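Local atomic coordinates of uncharacterized protein (Leptospira interrogans serogroup Icterohaemorrhagiae serovar copenhageni, PDB entry 6ULO), a protein that is of unknown function but belongs to a family of the NADP-binding Rossmann clan, its full-length form probably being held in the membrane by a transmembrane helix. Residues P31-V36 and G200-T205; Y88-T93 and L192-N197; V66-G71 and G219-S224. One frame throughout, in Å; residues are numbered along the deposited sequence. Where two conformers were deposited one is given.

Interaction 1: residues P31-V36 and G200-T205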
ATOM      1  N   PRO A  31      -9.035  10.707 -11.460  1.00 13.50           N
ATOM      2  CA  PRO A  31      -8.191  10.703 -12.665  1.00 14.32           C
ATOM      3  C   PRO A  31      -6.964   9.814 -12.515  1.00 13.39           C
ATOM      4  O   PRO A  31      -6.338   9.759 -11.459  1.00 14.36           O
ATOM      5  CB  PRO A  31      -7.804  12.179 -12.848  1.00 16.27           C
ATOM      6  CG  PRO A  31      -8.667  12.974 -11.923  1.00 17.91           C
ATOM      7  CD  PRO A  31      -9.302  12.064 -10.931  1.00 14.76           C
ATOM      8  N   GLN A  32      -6.594   9.155 -13.607  1.00 12.83           N
ATOM      9  CA  GLN A  32      -5.434   8.272 -13.637  1.00 13.52           C
ATOM     10  C   GLN A  32      -4.454   8.693 -14.726  1.00 13.16           C
ATOM     11  O   GLN A  32      -4.758   9.508 -15.602  1.00 15.13           O
ATOM     12  CB  GLN A  32      -5.882   6.815 -13.824  1.00 13.28           C
ATOM     13  CG  GLN A  32      -6.759   6.279 -12.692  1.00 13.18           C
ATOM     14  CD  GLN A  32      -7.084   4.812 -12.873  1.00 14.27           C
ATOM     15  OE1 GLN A  32      -6.200   3.970 -12.956  1.00 13.99           O
ATOM     16  NE2 GLN A  32      -8.366   4.509 -12.982  1.00 15.81           N
ATOM     17  N   GLU A  33      -3.268   8.104 -14.691  1.00 12.60           N
ATOM     18  CA  GLU A  33      -2.212   8.360 -15.647  1.00 12.66           C
ATOM     19  C   GLU A  33      -2.018   7.171 -16.576  1.00 12.59           C
ATOM     20  O   GLU A  33      -2.331   6.018 -16.243  1.00 14.89           O
ATOM     21  CB  GLU A  33      -0.898   8.672 -14.929  1.00 11.73           C
ATOM     22  CG  GLU A  33      -0.981  10.007 -14.208  1.00 12.57           C
ATOM     23  CD  GLU A  33       0.027  10.180 -13.091  1.00 12.36           C
ATOM     24  OE1 GLU A  33       0.990   9.361 -12.926  1.00 12.84           O
ATOM     25  OE2 GLU A  33      -0.137  11.165 -12.356  1.00 12.34           O
ATOM     26  N   THR A  34      -1.489   7.451 -17.754  1.00 12.92           N
ATOM     27  CA  THR A  34      -1.203   6.398 -18.715  1.00 12.73           C
ATOM     28  C   THR A  34       0.098   5.726 -18.331  1.00 13.85           C
ATOM     29  O   THR A  34       1.106   6.395 -18.119  1.00 15.13           O
ATOM     30  CB  THR A  34      -1.054   7.016 -20.108  1.00 14.21           C
ATOM     31  OG1 THR A  34      -2.256   7.713 -20.460  1.00 16.31           O
ATOM     32  CG2 THR A  34      -0.743   5.944 -21.148  1.00 14.97           C
ATOM     33  N   LEU A  35       0.075   4.411 -18.262  1.00 13.47           N
ATOM     34  CA  LEU A  35       1.246   3.613 -17.941  1.00 15.08           C
ATOM     35  C   LEU A  35       1.668   2.941 -19.224  1.00 18.13           C
ATOM     36  O   LEU A  35       0.842   2.695 -20.104  1.00 20.59           O
ATOM     37  CB  LEU A  35       0.944   2.548 -16.883  1.00 17.48           C
ATOM     38  CG  LEU A  35       0.417   3.093 -15.569  1.00 18.01           C
ATOM     39  CD1 LEU A  35       0.427   1.971 -14.561  1.00 17.64           C
ATOM     40  CD2 LEU A  35       1.245   4.235 -15.072  1.00 19.17           C
ATOM     41  N   VAL A  36       2.960   2.725 -19.375  1.00 17.49           N
ATOM     42  CA  VAL A  36       3.433   1.916 -20.489  1.00 17.33           C
ATOM     43  C   VAL A  36       4.357   0.846 -19.920  1.00 16.54           C
ATOM     44  O   VAL A  36       4.845   0.962 -18.782  1.00 16.81           O
ATOM     45  CB  VAL A  36       4.132   2.774 -21.563  1.00 17.84           C
ATOM     46  CG1 VAL A  36       3.185   3.851 -22.086  1.00 19.23           C
ATOM     47  CG2 VAL A  36       5.427   3.372 -21.018  1.00 18.82           C
ATOM     48  N   GLY A 200       4.149  11.966 -10.770  1.00 13.75           N
ATOM     49  CA  GLY A 200       3.238  12.432 -11.805  1.00 13.77           C
ATOM     50  C   GLY A 200       2.475  13.687 -11.410  1.00 13.49           C
ATOM     51  O   GLY A 200       2.569  14.205 -10.292  1.00 14.59           O
ATOM     52  N   ASN A 201       1.668  14.175 -12.353  1.00 14.40           N
ATOM     53  CA  ASN A 201       0.923  15.414 -12.145  1.00 16.90           C
ATOM     54  C   ASN A 201      -0.590  15.246 -12.208  1.00 16.68           C
ATOM     55  O   ASN A 201      -1.315  16.249 -12.177  1.00 18.04           O
ATOM     56  CB  ASN A 201       1.416  16.549 -13.068  1.00 18.85           C
ATOM     57  CG  ASN A 201       1.208  16.262 -14.576  1.00 22.61           C
ATOM     58  OD1 ASN A 201       0.494  15.349 -14.954  1.00 23.78           O
ATOM     59  ND2 ASN A 201       1.834  17.074 -15.434  1.00 24.81           N
ATOM     60  N   ILE A 202      -1.094  14.028 -12.338  1.00 13.63           N
ATOM     61  CA  ILE A 202      -2.539  13.815 -12.413  0.60 13.46           C
ATOM     62  C   ILE A 202      -3.060  13.019 -11.218  1.00 11.95           C
ATOM     63  O   ILE A 202      -3.981  13.453 -10.525  1.00 12.30           O
ATOM     64  CB  ILE A 202      -2.934  13.109 -13.724  0.60 14.46           C
ATOM     65  CG1 ILE A 202      -2.795  14.030 -14.945  0.60 15.56           C
ATOM     66  CG2 ILE A 202      -4.377  12.614 -13.666  0.60 14.20           C
ATOM     67  CD1 ILE A 202      -2.843  13.271 -16.264  0.60 17.32           C
ATOM     68  N   THR A 203      -2.537  11.802 -10.998  1.00 11.29           N
ATOM     69  CA  THR A 203      -3.251  10.863 -10.125  1.00 10.24           C
ATOM     70  C   THR A 203      -3.207  11.261  -8.656  1.00 10.66           C
ATOM     71  O   THR A 203      -4.229  11.258  -7.967  1.00 11.02           O
ATOM     72  CB  THR A 203      -2.704   9.460 -10.281  1.00 10.66           C
ATOM     73  OG1 THR A 203      -2.742   9.133 -11.671  1.00 11.23           O
ATOM     74  CG2 THR A 203      -3.568   8.474  -9.489  1.00 12.12           C
ATOM     75  N   LEU A 204      -2.030  11.550  -8.125  1.00 10.92           N
ATOM     76  CA  LEU A 204      -1.939  11.774  -6.682  1.00 11.30           C
ATOM     77  C   LEU A 204      -2.612  13.090  -6.286  1.00 11.26           C
ATOM     78  O   LEU A 204      -3.323  13.149  -5.265  1.00 11.62           O
ATOM     79  CB  LEU A 204      -0.483  11.655  -6.233  1.00 11.38           C
ATOM     80  CG  LEU A 204      -0.209  11.662  -4.724  1.00 12.32           C
ATOM     81  CD1 LEU A 204      -1.030  10.586  -3.987  1.00 13.38           C
ATOM     82  CD2 LEU A 204       1.280  11.445  -4.516  1.00 13.13           C
ATOM     83  N   THR A 205      -2.459  14.128  -7.121  1.00 11.44           N
ATOM     84  CA  THR A 205      -3.233  15.344  -6.913  1.00 12.16           C
ATOM     85  C   THR A 205      -4.716  15.054  -7.019  1.00 12.00           C
ATOM     86  O   THR A 205      -5.523  15.556  -6.219  1.00 12.53           O
ATOM     87  CB  THR A 205      -2.808  16.418  -7.912  1.00 13.45           C
ATOM     88  OG1 THR A 205      -1.581  16.982  -7.448  1.00 14.64           O
ATOM     89  CG2 THR A 205      -3.849  17.560  -8.000  1.00 14.14           C
TER
HETATM   90  O   HOH W   1      -6.833  10.743  -9.008  1.00 13.28           O
HETATM   91  O   HOH W   2       0.440  11.508  -9.690  1.00 11.33           O
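Glu33 reaches the start of helix 203-214 and places one carboxylate oxygen against two successive backbone N-H groups. Its OE2 accepts from Thr203 N at 2.8 Å in an almost straight bond (174° at the hydrogen) and from Ile202 N at 3.0 Å. The two donors come from opposite faces of the carboxylate plane: Thr203 N from well above it, Ile202 N closer to the plane on the anti side. A water takes the grip one residue further, donating to OE2 and accepting from Leu204 N. The chain is extended beyond CG (chi2 159°), which carries CD out toward the helix end. Glutamate suits the place through this length, and because its second oxygen, OE1, accepts from Asn197 N, which helps fix the rotation of the carboxylate.

Packing is tight here. Glu33 CG lies 3.2 Å from Thr203 OG1, whose hydroxyl is hydrogen-bonded to Arg195 O. Gly200 CA lies 3.6 Å from Glu33 OE2, and glycine suits the site since a CB in the usual position would clash with that oxygen. Gln32 meets this face mainly through its backbone; its side-chain OE1 accepts from Arg195 N.

Toward solvent the contact is looser. Exposed Pro31 rests CB on the CG2 methyl of Ile202, though Ile202 has two conformers and this touch is less certain. Pro31 O meets the CA-H of Thr203 at 3.5 Å, and a water donates both to Pro31 O and to Thr203 O.

Helix dipole and donors together would be expected to keep the carboxylate ionised. An anionic group held by N-H groups at and just before a helix's first residue is characteristic of helix N-termini; this helix belongs to the crossover between strands 191-195 and 218-222 of a Rossmann-like sheet.

Interaction 2: residues Y88-T93 and L192-N197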
ATOM      1  N   TYR A  88      -6.907   3.075  -1.735  1.00 10.08           N
ATOM      2  CA  TYR A  88      -6.337   3.296  -3.061  1.00  9.86           C
ATOM      3  C   TYR A  88      -4.972   2.601  -3.159  1.00  9.48           C
ATOM      4  O   TYR A  88      -4.076   2.857  -2.350  1.00 10.80           O
ATOM      5  CB  TYR A  88      -6.136   4.788  -3.319  1.00 10.44           C
ATOM      6  CG  TYR A  88      -7.352   5.501  -3.865  1.00 10.86           C
ATOM      7  CD1 TYR A  88      -7.959   5.096  -5.051  1.00 11.55           C
ATOM      8  CD2 TYR A  88      -7.803   6.684  -3.270  1.00 11.70           C
ATOM      9  CE1 TYR A  88      -9.046   5.821  -5.606  1.00 11.03           C
ATOM     10  CE2 TYR A  88      -8.857   7.426  -3.825  1.00 11.42           C
ATOM     11  CZ  TYR A  88      -9.452   6.979  -4.986  1.00 12.04           C
ATOM     12  OH  TYR A  88     -10.463   7.720  -5.505  1.00 13.25           O
ATOM     13  N   LEU A  89      -4.815   1.745  -4.144  1.00  9.56           N
ATOM     14  CA  LEU A  89      -3.535   1.104  -4.445  1.00  9.83           C
ATOM     15  C   LEU A  89      -3.046   1.780  -5.707  1.00  9.55           C
ATOM     16  O   LEU A  89      -3.469   1.436  -6.812  1.00 10.43           O
ATOM     17  CB  LEU A  89      -3.705  -0.403  -4.616  1.00  9.90           C
ATOM     18  CG  LEU A  89      -4.304  -1.100  -3.388  1.00 10.18           C
ATOM     19  CD1 LEU A  89      -4.532  -2.549  -3.708  1.00 11.80           C
ATOM     20  CD2 LEU A  89      -3.362  -0.991  -2.205  1.00 11.24           C
ATOM     21  N   MET A  90      -2.184   2.775  -5.546  1.00  9.87           N
ATOM     22  CA  MET A  90      -1.716   3.584  -6.666  1.00 10.51           C
ATOM     23  C   MET A  90      -0.290   3.170  -6.993  1.00 10.05           C
ATOM     24  O   MET A  90       0.598   3.317  -6.146  1.00 10.91           O
ATOM     25  CB  MET A  90      -1.731   5.082  -6.329  1.00 11.03           C
ATOM     26  CG  MET A  90      -1.290   5.911  -7.522  1.00 11.11           C
ATOM     27  SD  MET A  90      -1.034   7.692  -7.146  1.00 12.24           S
ATOM     28  CE  MET A  90       0.591   7.612  -6.423  1.00 14.46           C
ATOM     29  N   ASP A  91      -0.047   2.687  -8.206  1.00 10.68           N
ATOM     30  CA  ASP A  91       1.303   2.295  -8.595  1.00 10.96           C
ATOM     31  C   ASP A  91       1.555   2.706 -10.037  1.00 11.74           C
ATOM     32  O   ASP A  91       0.626   2.950 -10.811  1.00 11.60           O
ATOM     33  CB  ASP A  91       1.518   0.788  -8.374  1.00 12.15           C
ATOM     34  CG  ASP A  91       2.975   0.401  -8.186  1.00 12.79           C
ATOM     35  OD1 ASP A  91       3.405   0.371  -7.006  1.00 11.90           O
ATOM     36  OD2 ASP A  91       3.655   0.094  -9.206  1.00 15.23           O
ATOM     37  N   PHE A  92       2.826   2.828 -10.393  1.00 13.39           N
ATOM     38  CA  PHE A  92       3.218   3.262 -11.721  1.00 15.15           C
ATOM     39  C   PHE A  92       3.626   2.122 -12.628  1.00 15.34           C
ATOM     40  O   PHE A  92       3.923   2.364 -13.798  1.00 17.27           O
ATOM     41  CB  PHE A  92       4.343   4.305 -11.629  1.00 19.44           C
ATOM     42  CG  PHE A  92       4.565   5.086 -12.886  1.00 26.38           C
ATOM     43  CD1 PHE A  92       3.536   5.791 -13.471  1.00 28.66           C
ATOM     44  CD2 PHE A  92       5.830   5.153 -13.453  1.00 29.64           C
ATOM     45  CE1 PHE A  92       3.758   6.543 -14.629  1.00 30.26           C
ATOM     46  CE2 PHE A  92       6.049   5.892 -14.607  1.00 31.03           C
ATOM     47  CZ  PHE A  92       5.006   6.592 -15.174  1.00 30.97           C
ATOM     48  N   THR A  93       3.672   0.892 -12.127  1.00 13.45           N
ATOM     49  CA  THR A  93       4.040  -0.261 -12.944  1.00 14.26           C
ATOM     50  C   THR A  93       2.777  -1.075 -13.234  1.00 12.90           C
ATOM     51  O   THR A  93       2.046  -1.456 -12.306  1.00 13.14           O
ATOM     52  CB  THR A  93       5.107  -1.119 -12.242  1.00 14.79           C
ATOM     53  OG1 THR A  93       6.272  -0.308 -11.948  1.00 16.01           O
ATOM     54  CG2 THR A  93       5.537  -2.264 -13.141  1.00 16.39           C
ATOM     55  N   LEU A 192      -9.245  -0.035  -4.604  1.00 10.61           N
ATOM     56  CA  LEU A 192      -9.237   0.565  -5.936  1.00 10.88           C
ATOM     57  C   LEU A 192      -7.812   0.626  -6.450  1.00 10.00           C
ATOM     58  O   LEU A 192      -7.035   1.521  -6.054  1.00 11.03           O
ATOM     59  CB  LEU A 192      -9.861   1.960  -5.931  1.00 12.38           C
ATOM     60  CG  LEU A 192     -11.306   1.971  -5.420  1.00 15.03           C
ATOM     61  CD1 LEU A 192     -11.338   2.591  -4.039  1.00 17.36           C
ATOM     62  CD2 LEU A 192     -12.205   2.757  -6.342  1.00 16.92           C
ATOM     63  N   PRO A 193      -7.435  -0.261  -7.367  1.00 10.93           N
ATOM     64  CA  PRO A 193      -6.117  -0.149  -7.999  1.00 10.76           C
ATOM     65  C   PRO A 193      -6.147   0.911  -9.073  1.00 10.68           C
ATOM     66  O   PRO A 193      -7.001   0.875  -9.960  1.00 12.91           O
ATOM     67  CB  PRO A 193      -5.896  -1.527  -8.621  1.00 13.09           C
ATOM     68  CG  PRO A 193      -7.098  -2.341  -8.327  1.00 16.77           C
ATOM     69  CD  PRO A 193      -8.181  -1.445  -7.834  1.00 13.06           C
ATOM     70  N   ILE A 194      -5.237   1.860  -8.995  1.00 10.31           N
ATOM     71  CA  ILE A 194      -5.229   2.991  -9.918  1.00 10.85           C
ATOM     72  C   ILE A 194      -3.811   3.243 -10.407  1.00 10.27           C
ATOM     73  O   ILE A 194      -2.820   2.948  -9.714  1.00 11.19           O
ATOM     74  CB  ILE A 194      -5.845   4.258  -9.300  1.00 11.88           C
ATOM     75  CG1 ILE A 194      -5.142   4.681  -7.997  1.00 13.23           C
ATOM     76  CG2 ILE A 194      -7.352   4.104  -9.118  1.00 13.61           C
ATOM     77  CD1 ILE A 194      -5.574   6.098  -7.491  1.00 14.40           C
ATOM     78  N   ARG A 195      -3.723   3.784 -11.612  1.00 10.61           N
ATOM     79  CA  ARG A 195      -2.444   4.034 -12.264  1.00 10.75           C
ATOM     80  C   ARG A 195      -1.929   5.422 -11.894  1.00 10.44           C
ATOM     81  O   ARG A 195      -2.572   6.430 -12.207  1.00 11.27           O
ATOM     82  CB  ARG A 195      -2.641   4.001 -13.780  1.00 12.18           C
ATOM     83  CG  ARG A 195      -3.135   2.661 -14.316  1.00 13.45           C
ATOM     84  CD  ARG A 195      -3.310   2.734 -15.851  1.00 15.76           C
ATOM     85  NE  ARG A 195      -4.269   3.770 -16.228  1.00 18.19           N
ATOM     86  CZ  ARG A 195      -5.583   3.568 -16.278  1.00 19.56           C
ATOM     87  NH1 ARG A 195      -6.072   2.361 -15.986  1.00 19.61           N
ATOM     88  NH2 ARG A 195      -6.417   4.564 -16.614  1.00 21.10           N
ATOM     89  N   GLY A 196      -0.766   5.490 -11.268  1.00 10.84           N
ATOM     90  CA  GLY A 196      -0.233   6.793 -10.927  1.00 11.05           C
ATOM     91  C   GLY A 196       1.207   6.739 -10.467  1.00 11.30           C
ATOM     92  O   GLY A 196       1.598   5.825  -9.720  1.00 12.06           O
ATOM     93  N   ASN A 197       1.977   7.738 -10.885  1.00 11.56           N
ATOM     94  CA  ASN A 197       3.360   7.905 -10.458  1.00 11.69           C
ATOM     95  C   ASN A 197       3.371   8.847  -9.265  1.00 11.69           C
ATOM     96  O   ASN A 197       2.729   9.901  -9.312  1.00 11.15           O
ATOM     97  CB  ASN A 197       4.120   8.534 -11.639  1.00 14.01           C
ATOM     98  CG  ASN A 197       5.642   8.569 -11.462  1.00 17.38           C
ATOM     99  OD1 ASN A 197       6.178   8.457 -10.380  1.00 16.74           O
ATOM    100  ND2 ASN A 197       6.323   8.821 -12.558  1.00 21.90           N
TER
HETATM  101  O   HOH W   3       2.954   5.154  -7.383  1.00 28.40           O
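Met90 packs along strand 192-195 and the residues that follow it: CB meets Ile194, and from CG outward the chain runs against Gly196. CB lies 3.8 Å from Ile194 CG1, a branch that chi1 of 57° sets between its own backbone N and carbonyl carbon. CG, anti to the Met90 backbone N (chi1 -178°), comes within 3.6 Å of Gly196 O. SD lies 4.0 Å from Gly196 CA; a CB on residue 196 would collide with this sulfur, which explains the glycine. CE, turned aside at chi3, ends 3.9 Å from Gly196 O.

On the same face, Tyr88 CD1 touches Ile194 CD1 at 3.6 Å and also Leu192 CB. Beyond the strands, Asn197 lays CB over the Phe92 ring face, 3.7 Å from its centroid, with ND2 above the ring nearer the rim and OD1 accepting from Leu199 N.

The backbones pair in parallel: Leu89 N to Leu192 O, Ile194 N to Leu89 O, Asp91 N to Ile194 O, Gly196 N to Asp91 O. Proline is tolerated at 193 because its nitrogen points away from this partner, at the sheet's outer edge. Asp91 OD2 accepts from Thr93 N, an Asx turn, and OD1 from Gly71 N.

Backbone bonds thus set the register while Tyr88, Met90, Leu192 and Ile194 pack one face; a single water donates to both Met90 O and Gly196 O, joining the segments where these two acceptors cannot bond each other.

Interaction 3: residues V66-G71 and G219-S224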
ATOM      1  N   VAL A  66      -8.966   7.214   4.903  1.00 11.65           N
ATOM      2  CA  VAL A  66      -8.634   6.583   3.624  1.00 11.43           C
ATOM      3  C   VAL A  66      -7.182   6.109   3.634  1.00 11.63           C
ATOM      4  O   VAL A  66      -6.298   6.738   4.232  1.00 13.18           O
ATOM      5  CB  VAL A  66      -8.956   7.539   2.449  1.00 11.83           C
ATOM      6  CG1 VAL A  66      -8.544   6.946   1.103  1.00 13.28           C
ATOM      7  CG2 VAL A  66     -10.447   7.868   2.470  1.00 12.61           C
ATOM      8  N   TYR A  67      -6.902   5.009   2.937  1.00 10.68           N
ATOM      9  CA  TYR A  67      -5.550   4.481   2.800  1.00 10.58           C
ATOM     10  C   TYR A  67      -5.095   4.736   1.368  1.00 10.31           C
ATOM     11  O   TYR A  67      -5.862   4.457   0.435  1.00 10.44           O
ATOM     12  CB  TYR A  67      -5.591   2.957   3.051  1.00 11.06           C
ATOM     13  CG  TYR A  67      -4.224   2.329   3.027  1.00  9.87           C
ATOM     14  CD1 TYR A  67      -3.576   2.028   4.207  1.00 10.54           C
ATOM     15  CD2 TYR A  67      -3.567   2.065   1.835  1.00 10.36           C
ATOM     16  CE1 TYR A  67      -2.303   1.468   4.217  1.00 10.20           C
ATOM     17  CE2 TYR A  67      -2.291   1.501   1.837  1.00 10.46           C
ATOM     18  CZ  TYR A  67      -1.674   1.212   3.045  1.00 10.00           C
ATOM     19  OH  TYR A  67      -0.412   0.667   3.074  1.00 11.00           O
ATOM     20  N   VAL A  68      -3.852   5.220   1.172  1.00  9.99           N
ATOM     21  CA  VAL A  68      -3.230   5.318  -0.158  1.00  9.60           C
ATOM     22  C   VAL A  68      -1.874   4.630  -0.092  1.00  9.89           C
ATOM     23  O   VAL A  68      -1.091   4.927   0.812  1.00 10.57           O
ATOM     24  CB  VAL A  68      -3.024   6.787  -0.570  1.00 10.12           C
ATOM     25  CG1 VAL A  68      -2.355   6.861  -1.942  1.00 11.53           C
ATOM     26  CG2 VAL A  68      -4.372   7.525  -0.509  1.00 11.48           C
ATOM     27  N   GLY A  69      -1.576   3.729  -1.025  1.00  9.98           N
ATOM     28  CA  GLY A  69      -0.254   3.116  -0.997  1.00 10.06           C
ATOM     29  C   GLY A  69       0.243   2.634  -2.332  1.00  9.66           C
ATOM     30  O   GLY A  69      -0.536   2.200  -3.196  1.00 10.09           O
ATOM     31  N   VAL A  70       1.571   2.700  -2.498  1.00  9.60           N
ATOM     32  CA  VAL A  70       2.263   2.040  -3.594  1.00  9.90           C
ATOM     33  C   VAL A  70       2.404   0.553  -3.266  1.00 10.16           C
ATOM     34  O   VAL A  70       2.290   0.138  -2.105  1.00 10.69           O
ATOM     35  CB  VAL A  70       3.639   2.689  -3.865  1.00 10.99           C
ATOM     36  CG1 VAL A  70       3.490   4.204  -4.078  1.00 12.53           C
ATOM     37  CG2 VAL A  70       4.616   2.371  -2.739  1.00 11.81           C
ATOM     38  N   GLY A  71       2.685  -0.265  -4.291  1.00  9.96           N
ATOM     39  CA  GLY A  71       2.937  -1.670  -4.001  1.00 10.52           C
ATOM     40  C   GLY A  71       1.711  -2.547  -3.945  1.00 10.50           C
ATOM     41  O   GLY A  71       0.702  -2.267  -4.598  1.00 10.53           O
ATOM     42  N   GLY A 219      -5.890   8.761   5.993  1.00 11.52           N
ATOM     43  CA  GLY A 219      -5.344   8.308   7.256  1.00 12.12           C
ATOM     44  C   GLY A 219      -3.935   7.767   7.208  1.00 11.46           C
ATOM     45  O   GLY A 219      -3.158   7.935   8.166  1.00 12.41           O
ATOM     46  N   ILE A 220      -3.597   7.104   6.105  1.00 10.68           N
ATOM     47  CA  ILE A 220      -2.258   6.553   5.919  1.00 11.57           C
ATOM     48  C   ILE A 220      -1.877   6.715   4.460  1.00 10.16           C
ATOM     49  O   ILE A 220      -2.681   6.408   3.568  1.00 10.78           O
ATOM     50  CB  ILE A 220      -2.207   5.046   6.268  1.00 11.73           C
ATOM     51  CG1 ILE A 220      -2.469   4.797   7.759  1.00 14.56           C
ATOM     52  CG2 ILE A 220      -0.818   4.456   5.851  1.00 13.33           C
ATOM     53  CD1 ILE A 220      -2.543   3.353   8.132  1.00 15.72           C
ATOM     54  N   ILE A 221      -0.647   7.166   4.209  1.00 10.54           N
ATOM     55  CA  ILE A 221      -0.046   7.038   2.891  1.00 10.85           C
ATOM     56  C   ILE A 221       1.237   6.224   3.020  1.00  9.85           C
ATOM     57  O   ILE A 221       2.107   6.544   3.846  1.00 11.14           O
ATOM     58  CB  ILE A 221       0.130   8.393   2.170  1.00 10.81           C
ATOM     59  CG1 ILE A 221       0.579   8.155   0.734  1.00 11.78           C
ATOM     60  CG2 ILE A 221       1.065   9.352   2.930  1.00 12.05           C
ATOM     61  CD1 ILE A 221       0.374   9.358  -0.162  1.00 12.75           C
ATOM     62  N   TYR A 222       1.337   5.135   2.253  1.00 10.15           N
ATOM     63  CA  TYR A 222       2.471   4.217   2.314  1.00  9.92           C
ATOM     64  C   TYR A 222       3.315   4.362   1.055  1.00  9.84           C
ATOM     65  O   TYR A 222       2.807   4.219  -0.066  1.00 10.40           O
ATOM     66  CB  TYR A 222       1.953   2.779   2.463  1.00  9.63           C
ATOM     67  CG  TYR A 222       3.009   1.698   2.211  1.00 10.11           C
ATOM     68  CD1 TYR A 222       3.928   1.315   3.214  1.00 10.31           C
ATOM     69  CD2 TYR A 222       3.090   1.062   0.984  1.00 11.06           C
ATOM     70  CE1 TYR A 222       4.863   0.310   2.968  1.00 11.06           C
ATOM     71  CE2 TYR A 222       4.020   0.044   0.756  1.00  9.69           C
ATOM     72  CZ  TYR A 222       4.905  -0.316   1.751  1.00 10.88           C
ATOM     73  OH  TYR A 222       5.821  -1.291   1.484  1.00 11.97           O
ATOM     74  N   PHE A 223       4.601   4.651   1.240  1.00 10.34           N
ATOM     75  CA  PHE A 223       5.551   4.841   0.153  1.00 10.36           C
ATOM     76  C   PHE A 223       6.522   3.691  -0.029  1.00 11.08           C
ATOM     77  O   PHE A 223       7.368   3.779  -0.909  1.00 11.72           O
ATOM     78  CB  PHE A 223       6.376   6.106   0.360  1.00 10.75           C
ATOM     79  CG  PHE A 223       5.560   7.374   0.365  1.00 11.41           C
ATOM     80  CD1 PHE A 223       4.682   7.680  -0.677  1.00 11.72           C
ATOM     81  CD2 PHE A 223       5.680   8.291   1.419  1.00 12.30           C
ATOM     82  CE1 PHE A 223       3.963   8.892  -0.673  1.00 13.09           C
ATOM     83  CE2 PHE A 223       4.965   9.494   1.417  1.00 13.05           C
ATOM     84  CZ  PHE A 223       4.120   9.784   0.380  1.00 12.41           C
ATOM     85  N   SER A 224       6.498   2.661   0.829  1.00 10.57           N
ATOM     86  CA  SER A 224       7.585   1.684   0.830  1.00 10.33           C
ATOM     87  C   SER A 224       8.897   2.448   0.923  1.00 11.31           C
ATOM     88  O   SER A 224       8.945   3.448   1.634  1.00 11.80           O
ATOM     89  CB  SER A 224       7.447   0.736  -0.373  1.00 11.01           C
ATOM     90  OG  SER A 224       8.451  -0.273  -0.334  1.00 12.84           O
TER
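Tyr67 swings its ring across to strand 219-222, where CE1 lies 3.7 Å from Ile220 CG2 and the hydroxyl OH comes to 3.2 Å from Tyr222 CB. CG is anti to the backbone N (chi1 -176°), and the side chain runs beside that of Tyr222, pointing the same way; its hydroxyl is hydrogen-bonded to Asn75 OD1. Gly69 suits its position between the two tyrosines, since a CB there would strike Tyr67 CE2 and press on Tyr222 CB.

The edge of the Tyr222 ring meets Val70 O in plane, 3.3 Å from CD2, and Ser224 N lies over the centre of one face. Tyr222 OH is hydrogen-bonded to Glu50 OE1 and Gln74 NE2. On the other side of the sheet, Val68 CB packs on Ile221 CG1 at 4.1 Å.

Parallel pairing runs through Val68 N to Ile220 O, Tyr222 N to Val68 O and Val70 N to Tyr222 O. At the start, Val66 O accepts from Gly219 N at 2.7 Å and weakly from Ile220 N.

Strands 66-69 and 218-222 are the first and fourth of a 3-2-1-4-5 order, the central pair of a Rossmann-like fold; Gly69-Val70-Gly71 lies where such folds often bind a nucleotide, though binding here is not established.

In the fold
The three contacts step inward from the surface, with interaction 1 about 17 Å, interaction 2 about 9 Å and interaction 3 about 5 Å from the chain centre, measured between centres. Interactions 2 and 3 belong to one mixed sheet, their centres about 10 Å apart; strands 86-91 and 66-69 are neighbours in it. The centres of interactions 1 and 2 are about 8 Å apart, where helix 203-214 follows strand 191-195. Along the chain, interaction 2 is nested within both loops closed by the others, whereas interactions 1 and 3 cross. Through Glu33 to Asn197 and Thr203 to Arg195, segment 31-36 and the helix start are tied to the edge of the Rossmann-like core.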